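PDB 4CVU: beta-mannosidase from Trichoderma harzianum, which probably hydrolyses terminal non-reducing beta-D-mannose residues of mannosides and mannose-containing oligosaccharides, as a member of glycoside hydrolase family 2. Local coordinates for residues S599-I603 against Q604-Q608; S619-V622 against I623-H627; L643-V646 against E647-L650; W671-A674 against T675-Q679. One frame throughout, in Å; residues are numbered along the deposited sequence.

Contact 1: residues S599-I603 against Q604-Q608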
loop_
_atom_site.group_PDB
_atom_site.type_symbol
_atom_site.label_atom_id
_atom_site.label_comp_id
_atom_site.label_asym_id
_atom_site.label_seq_id
_atom_site.Cartn_x
_atom_site.Cartn_y
_atom_site.Cartn_z
ATOM N N SER A 599 -14.380 9.569 -14.148
ATOM C CA SER A 599 -14.909 9.527 -12.835
ATOM C C SER A 599 -13.849 8.703 -12.039
ATOM O O SER A 599 -13.050 8.004 -12.659
ATOM C CB SER A 599 -16.249 8.786 -12.863
ATOM O OG SER A 599 -16.088 7.362 -13.157
ATOM N N MET A 600 -13.869 8.857 -10.721
ATOM C CA MET A 600 -12.949 8.136 -9.836
ATOM C C MET A 600 -13.264 6.687 -9.857
ATOM O O MET A 600 -14.418 6.302 -9.991
ATOM C CB MET A 600 -13.165 8.600 -8.398
ATOM C CG MET A 600 -12.617 9.901 -7.925
ATOM S SD MET A 600 -10.892 10.047 -8.173
ATOM C CE MET A 600 -10.435 11.468 -7.235
ATOM N N PRO A 601 -12.256 5.816 -9.608
ATOM C CA PRO A 601 -12.660 4.460 -9.382
ATOM C C PRO A 601 -13.071 4.228 -7.914
ATOM O O PRO A 601 -12.846 5.086 -7.033
ATOM C CB PRO A 601 -11.356 3.681 -9.649
ATOM C CG PRO A 601 -10.267 4.601 -9.250
ATOM C CD PRO A 601 -10.789 5.960 -9.706
ATOM N N SER A 602 -13.578 3.026 -7.626
ATOM C CA SER A 602 -13.935 2.656 -6.260
ATOM C C SER A 602 -12.735 2.811 -5.327
ATOM O O SER A 602 -11.590 2.736 -5.761
ATOM C CB SER A 602 -14.399 1.186 -6.243
ATOM O OG SER A 602 -13.291 0.367 -6.557
ATOM N N ILE A 603 -13.013 3.036 -4.043
ATOM C CA ILE A 603 -11.943 3.021 -3.055
ATOM C C ILE A 603 -11.259 1.643 -3.006
ATOM O O ILE A 603 -10.062 1.567 -2.693
ATOM C CB ILE A 603 -12.406 3.482 -1.646
ATOM C CG1 ILE A 603 -11.217 3.520 -0.674
ATOM C CG2 ILE A 603 -13.524 2.598 -1.083
ATOM C CD1 ILE A 603 -11.519 4.167 0.658
ATOM N N GLN A 604 -11.977 0.557 -3.321
ATOM C CA GLN A 604 -11.334 -0.792 -3.228
ATOM C C GLN A 604 -10.309 -0.874 -4.358
ATOM O O GLN A 604 -9.256 -1.485 -4.217
ATOM C CB GLN A 604 -12.330 -1.952 -3.350
ATOM C CG GLN A 604 -13.375 -2.051 -2.218
ATOM C CD GLN A 604 -14.523 -1.057 -2.322
ATOM O OE1 GLN A 604 -14.695 -0.375 -3.299
ATOM N NE2 GLN A 604 -15.343 -1.007 -1.291
ATOM N N THR A 605 -10.631 -0.242 -5.510
ATOM C CA THR A 605 -9.693 -0.211 -6.624
ATOM C C THR A 605 -8.467 0.671 -6.223
ATOM O O THR A 605 -7.305 0.162 -6.217
ATOM C CB THR A 605 -10.356 0.200 -7.957
ATOM O OG1 THR A 605 -11.168 -0.888 -8.501
ATOM C CG2 THR A 605 -9.328 0.559 -8.933
ATOM N N TRP A 606 -8.709 1.923 -5.775
ATOM C CA TRP A 606 -7.611 2.775 -5.273
ATOM C C TRP A 606 -6.722 1.994 -4.318
ATOM O O TRP A 606 -5.481 2.083 -4.369
ATOM C CB TRP A 606 -8.123 3.925 -4.493
ATOM C CG TRP A 606 -8.545 5.051 -5.421
ATOM C CD1 TRP A 606 -9.777 5.526 -5.593
ATOM C CD2 TRP A 606 -7.695 5.755 -6.311
ATOM N NE1 TRP A 606 -9.769 6.575 -6.538
ATOM C CE2 TRP A 606 -8.484 6.720 -6.986
ATOM C CE3 TRP A 606 -6.330 5.697 -6.591
ATOM C CZ2 TRP A 606 -7.938 7.592 -7.913
ATOM C CZ3 TRP A 606 -5.792 6.562 -7.498
ATOM C CH2 TRP A 606 -6.601 7.514 -8.163
ATOM N N GLN A 607 -7.363 1.296 -3.411
ATOM C CA GLN A 607 -6.642 0.598 -2.348
ATOM C C GLN A 607 -5.620 -0.427 -2.865
ATOM O O GLN A 607 -4.713 -0.877 -2.130
ATOM C CB GLN A 607 -7.635 -0.059 -1.392
ATOM C CG GLN A 607 -8.217 0.904 -0.384
ATOM C CD GLN A 607 -9.305 0.269 0.456
ATOM O OE1 GLN A 607 -10.153 -0.507 -0.022
ATOM N NE2 GLN A 607 -9.272 0.574 1.694
ATOM N N GLN A 608 -5.774 -0.825 -4.122
ATOM C CA GLN A 608 -4.862 -1.778 -4.732
ATOM C C GLN A 608 -3.496 -1.148 -5.015
ATOM O O GLN A 608 -2.516 -1.848 -5.034
ATOM C CB GLN A 608 -5.450 -2.301 -6.054
ATOM C CG GLN A 608 -6.742 -3.075 -5.889
ATOM C CD GLN A 608 -7.423 -3.393 -7.211
ATOM O OE1 GLN A 608 -6.907 -3.113 -8.304
ATOM N NE2 GLN A 608 -8.585 -4.004 -7.115
#

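Contact 2: residues S619-V622 against I623-H627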
loop_
_atom_site.group_PDB
_atom_site.type_symbol
_atom_site.label_atom_id
_atom_site.label_comp_id
_atom_site.label_asym_id
_atom_site.label_seq_id
_atom_site.Cartn_x
_atom_site.Cartn_y
_atom_site.Cartn_z
ATOM N N SER A 619 -5.226 14.023 -2.845
ATOM C CA SER A 619 -3.863 13.743 -2.388
ATOM C C SER A 619 -2.926 13.900 -3.579
ATOM O O SER A 619 -3.362 13.885 -4.743
ATOM C CB SER A 619 -3.724 12.329 -1.839
ATOM O OG SER A 619 -4.012 11.375 -2.850
ATOM N N THR A 620 -1.639 14.090 -3.292
ATOM C CA THR A 620 -0.689 14.325 -4.350
ATOM C C THR A 620 -0.595 13.086 -5.249
ATOM O O THR A 620 -0.539 13.212 -6.461
ATOM C CB THR A 620 0.677 14.704 -3.797
ATOM O OG1 THR A 620 0.566 15.908 -3.045
ATOM C CG2 THR A 620 1.693 14.929 -4.933
ATOM N N THR A 621 -0.593 11.880 -4.664
ATOM C CA THR A 621 -0.536 10.696 -5.496
ATOM C C THR A 621 -1.787 10.478 -6.370
ATOM O O THR A 621 -1.665 10.067 -7.511
ATOM C CB THR A 621 -0.310 9.442 -4.641
ATOM O OG1 THR A 621 0.947 9.567 -3.991
ATOM C CG2 THR A 621 -0.306 8.245 -5.521
ATOM N N VAL A 622 -2.979 10.750 -5.849
ATOM C CA VAL A 622 -4.210 10.541 -6.615
ATOM C C VAL A 622 -4.270 11.565 -7.777
ATOM O O VAL A 622 -4.637 11.228 -8.919
ATOM C CB VAL A 622 -5.454 10.636 -5.698
ATOM C CG1 VAL A 622 -6.720 10.915 -6.473
ATOM C CG2 VAL A 622 -5.605 9.375 -4.834
ATOM N N ILE A 623 -3.894 12.810 -7.481
ATOM C CA ILE A 623 -3.852 13.853 -8.515
ATOM C C ILE A 623 -2.870 13.467 -9.610
ATOM O O ILE A 623 -3.203 13.540 -10.811
ATOM C CB ILE A 623 -3.435 15.213 -7.943
ATOM C CG1 ILE A 623 -4.559 15.814 -7.118
ATOM C CG2 ILE A 623 -3.028 16.172 -9.062
ATOM C CD1 ILE A 623 -4.058 16.871 -6.147
ATOM N N LEU A 624 -1.674 13.022 -9.209
ATOM C CA LEU A 624 -0.624 12.697 -10.200
ATOM C C LEU A 624 -0.987 11.500 -11.078
ATOM O O LEU A 624 -0.407 11.315 -12.133
ATOM C CB LEU A 624 0.754 12.505 -9.545
ATOM C CG LEU A 624 1.431 13.841 -9.149
ATOM C CD1 LEU A 624 2.741 13.642 -8.400
ATOM C CD2 LEU A 624 1.647 14.706 -10.388
ATOM N N ARG A 625 -1.949 10.696 -10.640
ATOM C CA ARG A 625 -2.420 9.561 -11.436
ATOM C C ARG A 625 -3.579 9.938 -12.345
ATOM O O ARG A 625 -3.977 9.152 -13.219
ATOM C CB ARG A 625 -2.784 8.413 -10.532
ATOM C CG ARG A 625 -1.562 7.762 -9.896
ATOM C CD ARG A 625 -1.974 6.822 -8.794
ATOM N NE ARG A 625 -2.533 5.584 -9.356
ATOM C CZ ARG A 625 -1.833 4.460 -9.574
ATOM N NH1 ARG A 625 -0.537 4.386 -9.316
ATOM N NH2 ARG A 625 -2.421 3.410 -10.124
ATOM N N ASN A 626 -4.095 11.136 -12.201
ATOM C CA ASN A 626 -5.110 11.633 -13.135
ATOM C C ASN A 626 -4.367 12.222 -14.325
ATOM O O ASN A 626 -3.706 13.279 -14.177
ATOM C CB ASN A 626 -5.965 12.704 -12.493
ATOM C CG ASN A 626 -7.147 13.096 -13.365
ATOM O OD1 ASN A 626 -7.204 12.780 -14.575
ATOM N ND2 ASN A 626 -8.138 13.665 -12.740
ATOM N N HIS A 627 -4.461 11.557 -15.484
ATOM C CA HIS A 627 -3.789 12.064 -16.651
ATOM C C HIS A 627 -4.705 12.858 -17.533
ATOM O O HIS A 627 -4.347 13.155 -18.661
ATOM C CB HIS A 627 -3.073 10.962 -17.411
ATOM C CG HIS A 627 -1.882 10.420 -16.677
ATOM N ND1 HIS A 627 -1.148 9.349 -17.125
ATOM C CD2 HIS A 627 -1.286 10.829 -15.533
ATOM C CE1 HIS A 627 -0.145 9.118 -16.300
ATOM N NE2 HIS A 627 -0.213 9.993 -15.317
#

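Contact 3: residues L643-V646 against E647-L650. With NAG (2-acetamido-2-deoxy-beta-D-glucopyranose), chain B; NAG (2-acetamido-2-deoxy-beta-D-glucopyranose), chain C.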
loop_
_atom_site.group_PDB
_atom_site.type_symbol
_atom_site.label_atom_id
_atom_site.label_comp_id
_atom_site.label_asym_id
_atom_site.label_seq_id
_atom_site.Cartn_x
_atom_site.Cartn_y
_atom_site.Cartn_z
ATOM N N LEU A 643 -6.797 19.995 -13.349
ATOM C CA LEU A 643 -7.911 20.457 -14.188
ATOM C C LEU A 643 -8.970 19.347 -14.228
ATOM O O LEU A 643 -10.161 19.626 -14.268
ATOM C CB LEU A 643 -7.445 20.780 -15.594
ATOM C CG LEU A 643 -6.520 21.998 -15.666
ATOM C CD1 LEU A 643 -5.735 21.990 -16.958
ATOM C CD2 LEU A 643 -7.356 23.284 -15.537
ATOM N N GLY A 644 -8.517 18.091 -14.195
ATOM C CA GLY A 644 -9.471 16.981 -14.255
ATOM C C GLY A 644 -10.158 16.809 -12.938
ATOM O O GLY A 644 -11.387 16.554 -12.912
ATOM N N GLN A 645 -9.358 16.799 -11.856
ATOM C CA GLN A 645 -9.869 16.856 -10.490
ATOM C C GLN A 645 -10.997 17.888 -10.333
ATOM O O GLN A 645 -12.038 17.616 -9.694
ATOM C CB GLN A 645 -8.760 17.175 -9.500
ATOM C CG GLN A 645 -7.652 16.148 -9.452
ATOM C CD GLN A 645 -8.163 14.787 -9.067
ATOM O OE1 GLN A 645 -8.305 13.892 -9.901
ATOM N NE2 GLN A 645 -8.472 14.634 -7.808
ATOM N N VAL A 646 -10.797 19.061 -10.908
ATOM C CA VAL A 646 -11.778 20.142 -10.842
ATOM C C VAL A 646 -13.045 19.821 -11.633
ATOM O O VAL A 646 -14.143 20.108 -11.174
ATOM C CB VAL A 646 -11.162 21.482 -11.288
ATOM C CG1 VAL A 646 -12.226 22.577 -11.508
ATOM C CG2 VAL A 646 -10.161 21.945 -10.240
ATOM N N GLU A 647 -12.903 19.243 -12.815
ATOM C CA GLU A 647 -14.090 18.848 -13.605
ATOM C C GLU A 647 -14.984 17.911 -12.806
ATOM O O GLU A 647 -16.196 18.076 -12.718
ATOM C CB GLU A 647 -13.698 18.223 -14.935
ATOM C CG GLU A 647 -13.198 19.231 -15.987
ATOM C CD GLU A 647 -12.589 18.553 -17.221
ATOM O OE1 GLU A 647 -12.566 17.300 -17.293
ATOM O OE2 GLU A 647 -12.149 19.274 -18.151
ATOM N N MET A 648 -14.400 16.901 -12.158
ATOM C CA MET A 648 -15.231 16.003 -11.424
ATOM C C MET A 648 -15.887 16.697 -10.250
ATOM O O MET A 648 -17.059 16.431 -9.930
ATOM C CB MET A 648 -14.365 14.791 -10.945
ATOM C CG MET A 648 -13.888 13.924 -12.070
ATOM S SD MET A 648 -13.073 12.438 -11.324
ATOM C CE MET A 648 -11.635 13.337 -10.872
ATOM N N THR A 649 -15.162 17.597 -9.591
ATOM C CA THR A 649 -15.646 18.264 -8.379
ATOM C C THR A 649 -16.819 19.160 -8.721
ATOM O O THR A 649 -17.818 19.173 -7.997
ATOM C CB THR A 649 -14.542 19.110 -7.687
ATOM O OG1 THR A 649 -13.402 18.300 -7.422
ATOM C CG2 THR A 649 -15.004 19.691 -6.341
ATOM N N LEU A 650 -16.707 19.892 -9.810
ATOM C CA LEU A 650 -17.779 20.783 -10.218
ATOM C C LEU A 650 -19.070 20.034 -10.645
ATOM O O LEU A 650 -20.202 20.485 -10.365
ATOM C CB LEU A 650 -17.319 21.692 -11.335
ATOM C CG LEU A 650 -16.292 22.801 -11.054
ATOM C CD1 LEU A 650 -16.005 23.590 -12.322
ATOM C CD2 LEU A 650 -16.750 23.744 -9.938
HETATM C C1 NAG B . -9.568 19.381 -5.292
HETATM C C2 NAG B . -10.918 19.894 -4.836
HETATM C C3 NAG B . -11.457 21.021 -5.719
HETATM C C4 NAG B . -10.422 22.109 -6.024
HETATM C C5 NAG B . -9.178 21.419 -6.488
HETATM C C6 NAG B . -8.048 22.401 -6.802
HETATM C C7 NAG B . -12.358 18.256 -3.735
HETATM C C8 NAG B . -13.449 17.227 -3.872
HETATM N N2 NAG B . -11.919 18.835 -4.839
HETATM O O3 NAG B . -12.581 21.605 -5.106
HETATM O O4 NAG B . -10.842 22.967 -7.060
HETATM O O5 NAG B . -8.725 20.497 -5.517
HETATM O O6 NAG B . -7.725 23.160 -5.652
HETATM O O7 NAG B . -11.938 18.541 -2.606
HETATM C C1 NAG C . -11.566 24.120 -6.634
HETATM C C2 NAG C . -11.407 25.182 -7.720
HETATM C C3 NAG C . -12.255 26.401 -7.465
HETATM C C4 NAG C . -13.690 25.992 -7.208
HETATM C C5 NAG C . -13.726 24.974 -6.084
HETATM C C6 NAG C . -15.155 24.485 -5.850
HETATM C C7 NAG C . -9.298 25.553 -8.919
HETATM C C8 NAG C . -7.858 25.952 -8.794
HETATM N N2 NAG C . -10.018 25.570 -7.788
HETATM O O3 NAG C . -12.221 27.191 -8.618
HETATM O O4 NAG C . -14.457 27.127 -6.867
HETATM O O5 NAG C . -12.932 23.846 -6.412
HETATM O O6 NAG C . -15.103 23.403 -4.951
HETATM O O7 NAG C . -9.750 25.258 -10.028
#

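Contact 4: residues W671-A674 against T675-Q679. With NAG (2-acetamido-2-deoxy-beta-D-glucopyranose), chain H.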
loop_
_atom_site.group_PDB
_atom_site.type_symbol
_atom_site.label_atom_id
_atom_site.label_comp_id
_atom_site.label_asym_id
_atom_site.label_seq_id
_atom_site.Cartn_x
_atom_site.Cartn_y
_atom_site.Cartn_z
ATOM N N TRP A 671 -17.134 10.454 -1.982
ATOM C CA TRP A 671 -16.855 11.392 -3.096
ATOM C C TRP A 671 -16.566 10.593 -4.379
ATOM O O TRP A 671 -16.982 10.961 -5.441
ATOM C CB TRP A 671 -15.681 12.377 -2.757
ATOM C CG TRP A 671 -16.151 13.627 -2.135
ATOM C CD1 TRP A 671 -16.385 13.875 -0.809
ATOM C CD2 TRP A 671 -16.552 14.807 -2.835
ATOM N NE1 TRP A 671 -16.874 15.148 -0.656
ATOM C CE2 TRP A 671 -17.012 15.726 -1.884
ATOM C CE3 TRP A 671 -16.584 15.158 -4.185
ATOM C CZ2 TRP A 671 -17.471 16.993 -2.228
ATOM C CZ3 TRP A 671 -17.039 16.416 -4.540
ATOM C CH2 TRP A 671 -17.465 17.323 -3.565
ATOM N N CYS A 672 -15.812 9.508 -4.300
ATOM C CA CYS A 672 -15.601 8.696 -5.494
ATOM C C CYS A 672 -16.918 8.221 -6.164
ATOM O O CYS A 672 -17.002 8.149 -7.379
ATOM C CB CYS A 672 -14.700 7.474 -5.183
ATOM S SG CYS A 672 -12.972 7.942 -4.908
ATOM N N HIS A 673 -17.915 7.873 -5.356
ATOM C CA HIS A 673 -19.180 7.323 -5.820
ATOM C C HIS A 673 -20.049 8.416 -6.444
ATOM O O HIS A 673 -20.673 8.178 -7.470
ATOM C CB HIS A 673 -19.882 6.668 -4.646
ATOM C CG HIS A 673 -21.174 6.016 -4.985
ATOM N ND1 HIS A 673 -21.269 4.994 -5.885
ATOM C CD2 HIS A 673 -22.427 6.228 -4.531
ATOM C CE1 HIS A 673 -22.525 4.605 -5.991
ATOM N NE2 HIS A 673 -23.245 5.329 -5.168
ATOM N N ALA A 674 -20.045 9.621 -5.875
ATOM C CA ALA A 674 -20.795 10.751 -6.510
ATOM C C ALA A 674 -20.322 11.096 -7.913
ATOM O O ALA A 674 -21.155 11.461 -8.778
ATOM C CB ALA A 674 -20.775 11.989 -5.614
ATOM N N THR A 675 -18.996 11.082 -8.138
ATOM C CA THR A 675 -18.437 11.302 -9.480
ATOM C C THR A 675 -18.962 10.253 -10.430
ATOM O O THR A 675 -19.259 10.561 -11.591
ATOM C CB THR A 675 -16.889 11.392 -9.546
ATOM O OG1 THR A 675 -16.286 10.096 -9.277
ATOM C CG2 THR A 675 -16.354 12.407 -8.573
ATOM N N GLN A 676 -19.114 9.006 -9.949
ATOM C CA GLN A 676 -19.651 7.938 -10.771
ATOM C C GLN A 676 -21.126 8.115 -11.100
ATOM O O GLN A 676 -21.545 7.689 -12.120
ATOM C CB GLN A 676 -19.488 6.575 -10.068
ATOM C CG GLN A 676 -18.054 6.163 -10.043
ATOM C CD GLN A 676 -17.881 4.743 -9.583
ATOM O OE1 GLN A 676 -18.823 3.956 -9.557
ATOM N NE2 GLN A 676 -16.660 4.391 -9.302
ATOM N N LEU A 677 -21.893 8.714 -10.198
ATOM C CA LEU A 677 -23.304 8.912 -10.419
ATOM C C LEU A 677 -23.491 9.915 -11.534
ATOM O O LEU A 677 -24.428 9.782 -12.350
ATOM C CB LEU A 677 -23.999 9.428 -9.163
ATOM C CG LEU A 677 -24.103 8.484 -7.949
ATOM C CD1 LEU A 677 -24.823 9.215 -6.841
ATOM C CD2 LEU A 677 -24.826 7.179 -8.288
ATOM N N PHE A 678 -22.637 10.938 -11.526
ATOM C CA PHE A 678 -22.753 12.012 -12.539
ATOM C C PHE A 678 -22.412 11.417 -13.919
ATOM O O PHE A 678 -23.167 11.571 -14.843
ATOM C CB PHE A 678 -21.828 13.189 -12.233
ATOM C CG PHE A 678 -21.739 14.142 -13.366
ATOM C CD1 PHE A 678 -22.684 15.133 -13.520
ATOM C CD2 PHE A 678 -20.762 14.004 -14.310
ATOM C CE1 PHE A 678 -22.649 15.986 -14.604
ATOM C CE2 PHE A 678 -20.725 14.830 -15.405
ATOM C CZ PHE A 678 -21.667 15.837 -15.548
ATOM N N GLN A 679 -21.319 10.641 -14.002
ATOM C CA GLN A 679 -20.909 9.991 -15.256
ATOM C C GLN A 679 -21.991 9.065 -15.773
ATOM O O GLN A 679 -22.233 9.051 -16.966
ATOM C CB GLN A 679 -19.615 9.167 -15.062
ATOM C CG GLN A 679 -19.001 8.525 -16.311
ATOM C CD GLN A 679 -18.024 7.396 -15.902
ATOM O OE1 GLN A 679 -18.240 6.802 -14.884
ATOM N NE2 GLN A 679 -17.048 7.074 -16.716
HETATM C C1 NAG H . -14.891 15.584 2.767
HETATM C C2 NAG H . -14.483 16.602 3.858
HETATM C C3 NAG H . -14.715 18.054 3.454
HETATM C C4 NAG H . -14.114 18.300 2.085
HETATM C C5 NAG H . -14.703 17.300 1.086
HETATM C C6 NAG H . -14.117 17.485 -0.322
HETATM C C7 NAG H . -14.503 16.021 6.210
HETATM C C8 NAG H . -15.280 15.859 7.492
HETATM N N2 NAG H . -15.156 16.386 5.115
HETATM O O3 NAG H . -14.077 18.885 4.401
HETATM O O4 NAG H . -14.416 19.618 1.675
HETATM O O5 NAG H . -14.423 15.993 1.512
HETATM O O6 NAG H . -12.709 17.366 -0.303
HETATM O O7 NAG H . -13.301 15.831 6.201
HETATM O O HOH W 1 -19.171 3.280 -6.579
#

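Contact 1: residues S599-I603 against Q604-Q608
Met600 brings its sulfur to the indole edge of Trp606: SD lies 3.8 Å from Trp606 CZ2, close to the ring plane, in a Met-aromatic contact. The methionine chain is bent at chi2 (-55°), and its tip also touches Val622 on the following helix. Pro601 comes over a face of the same indole instead. Its CG stands 3.6 Å from the centroid of the five-membered ring of Trp606 in a CH-pi contact, while Pro601 CB meets the methyl of Thr605, CB to CG2 3.8 Å. Proline and sulfur thus hold the indole from two directions. Next comes Ser602, whose OG accepts from Thr605 N at 2.9 Å. The hydroxyls of both residues are also hydrogen-bonded to Glu721 OE1, which ties the start of the helix to the loop that holds Glu721, beyond strand 702-705. The carbonyl of Ser602 takes the almost straight bond from Trp606 N to Ser602 O (3.0 Å, 172° at the hydrogen), the opening i to i+4 bond. Ile603 continues the pattern, Gln607 N to Ile603 O being 2.8 Å, and its CG1 rests obliquely against the amide carbon of Gln607, CG1 to CD 3.9 Å. Together these features make an N-capped helix start: Ser602 is the N-cap of helix 603-609, and the residues just ahead of it pack on the tryptophan of its first turn.

Contact 2: residues S619-V622 against I623-H627
The guanidinium of Arg625 lies beyond this contact; it is the aliphatic stem that is touched, with Thr621 CG2 alongside Arg625 CD at 3.9 Å, the two side chains pointing the same way. About the guanidinium itself, Trp712 makes a cation-pi contact, NH1 is bonded to the carbonyls of Asn71 and Gly73, and NH2 to that of Gln713. The planar amide of Asn626 likewise turns to other partners, OD1 taking His628 N and ND2 giving to Gln645 OE1. The framework is a short N-capped helix, 620-625. Ser619 is the cap; its OG accepts from Val622 N at 3.2 Å and is bonded in addition to Glu614 O. Regular i to i+4 bonds follow, Ile623 N to Ser619 O and Leu624 N to Thr620 O, both 3.0 Å. The Ile623 chain runs back to the cap carbonyl: CG1 is anti to the carbonyl carbon of Ile623 itself (chi1 -73°), which brings Ile623 CG1 to 3.3 Å from Ser619 O. Thr620 and Leu624 run side by side, CG2 touching CD1. Toward Asn626 the pattern tightens: the bonds of Arg625 N to Thr621 O and of Asn626 N to Val622 O are weak, and i to i+3 bonds join them. Arg625 N approaches Val622 O at 3.2 Å from above the carbonyl plane, 72° out of it.

Contact 3: residues L643-V646 against E647-L650
Val646 lays its CG1 methyl against the end of Leu650 one turn on, CG1 to CD1 4.0 Å, an apolar pair on the partly exposed side of helix 638-655. With CG1 anti to the backbone N (chi1 168°), the other methyl is turned to the sugars: Val646 CG2 is 3.4 Å from O4 of the first N-acetylglucosamine (chain B), the oxygen that joins it to the second (chain C). This chitobiose belongs to a glycan carried by the protein itself, probably on Asn618, which heads an Asn-Ser-Thr sequence. On the next face Gln645 and Met648 run alongside each other, OE1 to CE 3.5 Å; Gln645 NE2 is hydrogen-bonded to Asn618 OD1. Glu647 extends from the helix to Tyr629 OH, its CG passing Leu643 O on the way. The backbone is regularly bonded throughout, as in Leu650 N to Val646 O at 2.9 Å. One carbonyl does double duty. Gln645 O accepts from Thr649 N at 3.1 Å and from Thr649 OG1 at 2.7 Å, the two donors arriving from opposite faces of its plane. The hydroxyl sits beside its own backbone N (chi1 -55°), facing back down the helix. It accepts in turn from the acetamido N2 of the first sugar, N2 to Thr649 OG1 3.0 Å and 165° at the hydrogen. The chain of bonds from sugar amide through hydroxyl to carbonyl has one sense, so Thr649 OG1 has a fixed donor role toward Gln645 and the first sugar is tied to the helix backbone.

Contact 4: residues W671-A674 against T675-Q679
Hydrogen bonds of Thr675 with the preceding turn are led by its side chain: OG1 donates to Cys672 O over 2.8 Å, approaching from above the carbonyl plane, 37° out of it. The torsion behind this places OG1 between backbone N and carbonyl carbon (chi1 70°), and the same oxygen takes the N-H of Met600, so it both gives and receives. Main-chain bonds nearby are long. Thr675 N to Trp671 O and Gln676 N to Cys672 O are both weak at 3.4 Å, whereas further on Leu677 N meets His673 O at 3.0 Å and Phe678 N reaches Ala674 O. All of this lies within helix 664-692, the long helix leading to strand 702-705, the last parallel strand of the (beta/alpha)8-type catalytic domain of family 2. Apolar contact comes next: the Leu677 branch lies over a face of the His673 imidazole, near its rim, with Leu677 CD2 at 4.0 Å from His673 NE2, while the ring of Trp888 also meets this imidazole. Water forms a further link, sitting 2.8 Å from His673 ND1 and donating a weak bond to Gln676 OE1; that oxygen has a stronger partner in Val728 N, and Gln676 NE2 is bonded to Met600 O. Sugar contact involves Trp671: C6 of an N-acetylglucosamine (chain H) of an attached glycan lies 3.4 Å above the indole plane, toward the rim. Trp671 NE1 donates to Pro659 O, which restrains the turn of the indole.

In the fold
Contacts 1 to 4 follow one another along the chain on helices 603-609, 620-625, 638-655 and 664-692, all between strand 592-595 and strand 702-705 of the catalytic domain. Centres of contacts 1 and 2, 2 and 3, 3 and 4, and 1 and 4 are each about 12 Å apart, so the four close into a ring-like cluster; both diagonals, 1 to 3 and 2 to 4, are about 17 Å between centres, and the first pair touches while the second does not. Contact 1, at the start, packs on all three others, with Met600 at the junction. The helices between these two strands thus pack as one compact unit, with glycans along contacts 3 and 4.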